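Local coordinates for protein beta-N-acetylglucosaminidase (PDB 3WO8) that probably hydrolyses terminal non-reducing N-acetyl-D-hexosamine residues from N-acetyl-beta-D-hexosaminides, as a family 3 glycoside hydrolase built on a TIM barrel, at residues V31-I45 with F59-S73. Residues are numbered along the deposited sequence; the frame is centred on the assembly and turned at random.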
# COMPACT_ATOMS: atom_id res chain seq x y z
N VAL B 31 3.78 18.39 -17.89
CA VAL B 31 4.50 17.13 -17.76
C VAL B 31 4.31 16.28 -18.99
O VAL B 31 5.27 15.78 -19.57
CB VAL B 31 4.06 16.36 -16.50
CG1 VAL B 31 4.58 14.93 -16.54
CG2 VAL B 31 4.55 17.05 -15.24
N LYS B 32 3.05 16.13 -19.37
CA LYS B 32 2.68 15.43 -20.61
C LYS B 32 3.37 16.03 -21.83
O LYS B 32 3.78 15.30 -22.74
CB LYS B 32 1.18 15.48 -20.86
CG LYS B 32 0.30 14.83 -19.81
CD LYS B 32 -1.10 14.56 -20.38
CE LYS B 32 -2.24 14.82 -19.40
NZ LYS B 32 -3.53 14.37 -20.00
N GLU B 33 3.49 17.36 -21.87
CA GLU B 33 4.06 18.03 -23.05
C GLU B 33 5.56 17.79 -23.18
O GLU B 33 6.00 17.43 -24.25
CB GLU B 33 3.70 19.52 -23.06
CG GLU B 33 2.24 19.75 -23.46
CD GLU B 33 1.72 21.19 -23.23
OE1 GLU B 33 0.67 21.54 -23.80
OE2 GLU B 33 2.33 21.98 -22.47
N ILE B 34 6.31 17.94 -22.10
CA ILE B 34 7.72 17.60 -22.09
C ILE B 34 7.86 16.19 -22.58
O ILE B 34 8.75 15.90 -23.34
CB ILE B 34 8.33 17.64 -20.67
CG1 ILE B 34 8.39 19.06 -20.13
CG2 ILE B 34 9.75 17.08 -20.65
CD1 ILE B 34 9.51 19.89 -20.72
N ILE B 35 7.00 15.30 -22.11
CA ILE B 35 7.20 13.87 -22.37
C ILE B 35 6.97 13.55 -23.83
O ILE B 35 7.78 12.84 -24.45
CB ILE B 35 6.38 12.96 -21.39
CG1 ILE B 35 7.09 12.93 -20.03
CG2 ILE B 35 6.26 11.53 -21.90
CD1 ILE B 35 6.20 12.53 -18.87
N ARG B 36 5.91 14.09 -24.41
CA ARG B 36 5.66 13.88 -25.83
C ARG B 36 6.73 14.56 -26.70
O ARG B 36 7.19 13.97 -27.68
CB ARG B 36 4.29 14.40 -26.24
CG ARG B 36 3.15 13.80 -25.44
CD ARG B 36 1.78 14.03 -26.06
NE ARG B 36 1.05 15.12 -25.40
CZ ARG B 36 -0.18 15.02 -24.89
NH1 ARG B 36 -0.86 13.88 -24.94
NH2 ARG B 36 -0.74 16.08 -24.32
N LYS B 37 7.16 15.76 -26.31
CA LYS B 37 8.09 16.55 -27.14
C LYS B 37 9.45 15.91 -27.22
O LYS B 37 9.89 15.54 -28.27
CB LYS B 37 8.24 17.99 -26.62
CG LYS B 37 8.77 18.95 -27.68
CD LYS B 37 9.58 20.08 -27.07
CE LYS B 37 9.51 21.36 -27.91
NZ LYS B 37 9.42 22.57 -27.05
N TYR B 38 10.11 15.79 -26.08
CA TYR B 38 11.36 15.05 -25.97
C TYR B 38 10.81 13.74 -25.50
O TYR B 38 9.67 13.68 -25.04
CB TYR B 38 12.27 15.66 -24.92
CG TYR B 38 12.29 17.18 -24.92
CD1 TYR B 38 11.38 17.91 -24.17
CD2 TYR B 38 13.21 17.89 -25.70
CE1 TYR B 38 11.40 19.29 -24.17
CE2 TYR B 38 13.22 19.28 -25.70
CZ TYR B 38 12.32 19.98 -24.93
OH TYR B 38 12.32 21.35 -24.88
N ARG B 39 11.54 12.65 -25.60
CA ARG B 39 10.87 11.40 -25.23
C ARG B 39 11.75 10.73 -24.23
O ARG B 39 12.44 9.75 -24.53
CB ARG B 39 10.54 10.54 -26.46
CG ARG B 39 9.40 11.13 -27.31
CD ARG B 39 8.35 10.11 -27.77
NE ARG B 39 8.96 8.84 -28.17
CZ ARG B 39 9.53 8.58 -29.35
NH1 ARG B 39 9.54 9.51 -30.29
NH2 ARG B 39 10.07 7.38 -29.61
N PRO B 40 11.77 11.30 -23.02
CA PRO B 40 12.73 10.83 -22.04
C PRO B 40 12.39 9.38 -21.74
O PRO B 40 11.21 9.01 -21.78
CB PRO B 40 12.51 11.76 -20.85
CG PRO B 40 11.15 12.33 -21.04
CD PRO B 40 10.79 12.25 -22.48
N THR B 41 13.40 8.55 -21.54
CA THR B 41 13.16 7.12 -21.36
C THR B 41 12.81 6.89 -19.88
O THR B 41 11.84 6.20 -19.56
CB THR B 41 14.35 6.26 -21.90
OG1 THR B 41 14.03 5.78 -23.21
CG2 THR B 41 14.65 5.03 -21.03
N GLY B 42 13.60 7.51 -19.01
CA GLY B 42 13.50 7.33 -17.56
C GLY B 42 12.51 8.28 -16.89
O GLY B 42 12.67 9.49 -16.95
N ILE B 43 11.49 7.71 -16.25
CA ILE B 43 10.48 8.49 -15.54
C ILE B 43 10.71 8.13 -14.11
O ILE B 43 10.46 7.00 -13.75
CB ILE B 43 9.03 8.06 -15.90
CG1 ILE B 43 8.75 8.19 -17.40
CG2 ILE B 43 8.00 8.86 -15.10
CD1 ILE B 43 8.87 9.60 -17.93
N LEU B 44 11.23 9.05 -13.30
CA LEU B 44 11.37 8.83 -11.85
C LEU B 44 10.20 9.51 -11.14
O LEU B 44 10.04 10.71 -11.29
CB LEU B 44 12.68 9.42 -11.35
CG LEU B 44 12.77 9.63 -9.85
CD1 LEU B 44 12.54 8.31 -9.15
CD2 LEU B 44 14.12 10.19 -9.42
N ILE B 45 9.38 8.77 -10.39
CA ILE B 45 8.15 9.35 -9.80
C ILE B 45 8.30 9.64 -8.32
O ILE B 45 8.70 8.76 -7.56
CB ILE B 45 6.99 8.39 -9.95
CG1 ILE B 45 6.99 7.88 -11.39
CG2 ILE B 45 5.70 9.07 -9.62
CD1 ILE B 45 5.68 7.26 -11.84
N PHE B 59 -1.02 8.87 -14.62
CA PHE B 59 0.33 9.00 -15.14
C PHE B 59 0.75 7.69 -15.78
O PHE B 59 1.32 7.69 -16.83
CB PHE B 59 1.29 9.44 -14.01
CG PHE B 59 2.61 10.06 -14.48
CD1 PHE B 59 2.88 10.31 -15.81
CD2 PHE B 59 3.57 10.38 -13.54
CE1 PHE B 59 4.09 10.84 -16.20
CE2 PHE B 59 4.76 10.93 -13.90
CZ PHE B 59 5.03 11.16 -15.23
N MET B 60 0.43 6.57 -15.17
CA MET B 60 0.87 5.26 -15.72
C MET B 60 0.06 4.96 -16.97
O MET B 60 0.56 4.40 -17.92
CB MET B 60 0.64 4.15 -14.68
CG MET B 60 1.59 4.17 -13.50
SD MET B 60 3.22 3.69 -14.07
CE MET B 60 4.11 3.55 -12.54
N SER B 61 -1.21 5.31 -16.95
CA SER B 61 -2.04 5.15 -18.12
C SER B 61 -1.51 5.94 -19.31
O SER B 61 -1.49 5.47 -20.43
CB SER B 61 -3.43 5.66 -17.84
OG SER B 61 -4.22 5.50 -18.99
N PHE B 62 -1.13 7.19 -19.06
CA PHE B 62 -0.47 8.03 -20.04
C PHE B 62 0.84 7.41 -20.52
O PHE B 62 1.06 7.32 -21.73
CB PHE B 62 -0.23 9.43 -19.46
CG PHE B 62 0.63 10.29 -20.32
CD1 PHE B 62 0.08 10.95 -21.41
CD2 PHE B 62 1.99 10.43 -20.06
CE1 PHE B 62 0.86 11.76 -22.23
CE2 PHE B 62 2.78 11.22 -20.87
CZ PHE B 62 2.21 11.89 -21.95
N LEU B 63 1.71 6.98 -19.63
CA LEU B 63 3.00 6.50 -20.08
C LEU B 63 2.75 5.30 -20.93
O LEU B 63 3.47 4.99 -21.90
CB LEU B 63 3.90 6.12 -18.94
CG LEU B 63 4.31 7.33 -18.12
CD1 LEU B 63 4.90 6.92 -16.78
CD2 LEU B 63 5.31 8.17 -18.92
N SER B 64 1.69 4.60 -20.58
CA SER B 64 1.46 3.32 -21.21
C SER B 64 1.09 3.52 -22.67
O SER B 64 1.67 2.89 -23.55
CB SER B 64 0.36 2.57 -20.46
OG SER B 64 0.28 1.25 -20.92
N LYS B 65 0.12 4.38 -22.91
CA LYS B 65 -0.29 4.80 -24.26
C LYS B 65 0.82 5.47 -25.10
O LYS B 65 0.78 5.37 -26.31
CB LYS B 65 -1.48 5.77 -24.18
CG LYS B 65 -2.79 5.15 -23.68
CD LYS B 65 -3.97 6.09 -23.96
CE LYS B 65 -4.85 6.34 -22.73
NZ LYS B 65 -5.64 5.12 -22.39
N GLU B 66 1.77 6.14 -24.44
CA GLU B 66 2.82 6.95 -25.09
C GLU B 66 4.08 6.22 -25.51
O GLU B 66 4.76 6.70 -26.37
CB GLU B 66 3.31 8.09 -24.17
CG GLU B 66 2.54 9.40 -24.29
CD GLU B 66 2.72 10.09 -25.64
OE1 GLU B 66 1.72 10.65 -26.14
OE2 GLU B 66 3.85 10.08 -26.18
N GLY B 67 4.44 5.13 -24.85
CA GLY B 67 5.68 4.45 -25.18
C GLY B 67 6.27 3.46 -24.20
O GLY B 67 5.59 2.83 -23.39
N ASP B 68 7.58 3.33 -24.27
CA ASP B 68 8.22 2.27 -23.57
C ASP B 68 9.26 2.96 -22.71
O ASP B 68 10.19 3.55 -23.25
CB ASP B 68 8.83 1.32 -24.59
CG ASP B 68 9.50 0.12 -23.96
OD1 ASP B 68 8.87 -0.56 -23.13
OD2 ASP B 68 10.65 -0.17 -24.32
N PHE B 69 9.07 2.92 -21.38
CA PHE B 69 9.94 3.62 -20.41
C PHE B 69 10.50 2.78 -19.30
O PHE B 69 10.08 1.66 -19.05
CB PHE B 69 9.20 4.74 -19.70
CG PHE B 69 8.44 5.64 -20.61
CD1 PHE B 69 7.19 5.27 -21.07
CD2 PHE B 69 8.93 6.88 -20.97
CE1 PHE B 69 6.45 6.12 -21.90
CE2 PHE B 69 8.21 7.73 -21.82
CZ PHE B 69 6.96 7.34 -22.28
N LEU B 70 11.47 3.37 -18.62
CA LEU B 70 11.98 2.85 -17.41
C LEU B 70 11.39 3.68 -16.32
O LEU B 70 11.75 4.84 -16.19
CB LEU B 70 13.49 3.01 -17.37
CG LEU B 70 14.22 2.16 -18.38
CD1 LEU B 70 15.71 2.31 -18.16
CD2 LEU B 70 13.80 0.70 -18.27
N ILE B 71 10.48 3.08 -15.54
CA ILE B 71 9.69 3.75 -14.51
C ILE B 71 10.18 3.33 -13.15
O ILE B 71 10.15 2.13 -12.81
CB ILE B 71 8.20 3.45 -14.68
CG1 ILE B 71 7.83 3.68 -16.16
CG2 ILE B 71 7.37 4.41 -13.84
CD1 ILE B 71 6.35 3.60 -16.53
N SER B 72 10.69 4.28 -12.39
CA SER B 72 11.37 3.94 -11.15
C SER B 72 10.92 4.83 -10.01
O SER B 72 10.11 5.75 -10.24
CB SER B 72 12.88 3.98 -11.31
OG SER B 72 13.51 3.69 -10.07
N SER B 73 11.44 4.53 -8.80
CA SER B 73 11.13 5.26 -7.60
C SER B 73 12.34 5.09 -6.67
O SER B 73 13.17 4.26 -6.96
CB SER B 73 9.91 4.65 -6.93
OG SER B 73 10.27 3.72 -5.87
O HOH W 1 11.38 5.79 -24.69
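Strands 42-45 and 70-72 run parallel, and four backbone hydrogen bonds tie them together in alternation: L70 N to T41 O, I43 N to L70 O (2.9 Å), S72 N to I43 O and I45 N to S72 O. At the strand entrances a water bonded to T41 OG1 and D68 O joins the two loops.

Behind the sheet, apolar side chains fill the layer between strands and helices. I43 turns CG1 to L63 CD2 and F69 CD2, both at 3.8 Å, while its CG2, anti to the backbone N, reaches F59 CZ. The F59 ring receives I35 CD1 at its edge (3.8 Å from CE1), and V31 CG1 approaches its CZ end. F69 lays its ring edge along the carbonyl oxygens of P40 and T41, with CD2 3.2 Å from P40 O. Two successive helix-to-strand steps of the TIM barrel pack here: strand 42-45 sits between strands 20-24 and 70-72, and helices 29-37 and 53-66 lie side by side on the outside, their segments 31-37 and 59-66 crossing at -19°.

Between the helices, F62 sets its ring against helix 29-37, CG anti to the backbone N (chi1 171°). K32 CG lies over one face in a CH-pi contact, 4.1 Å from the F62 ring centroid, and E66 CG covers the opposite face; I35 CG2 meets the edge at CE2. With the ring gone, as in an alanine here, a gap would probably open between the helices, leaving the aliphatic part of K32 without its ring and I35 CG2 with less to pack on. Nearer solvent, R36 crosses E66 at about a right angle, CD 3.4 Å from E66 OE1, whereas R36 NH1 stays 4.3 Å from E66 OE1, too far for a salt bridge.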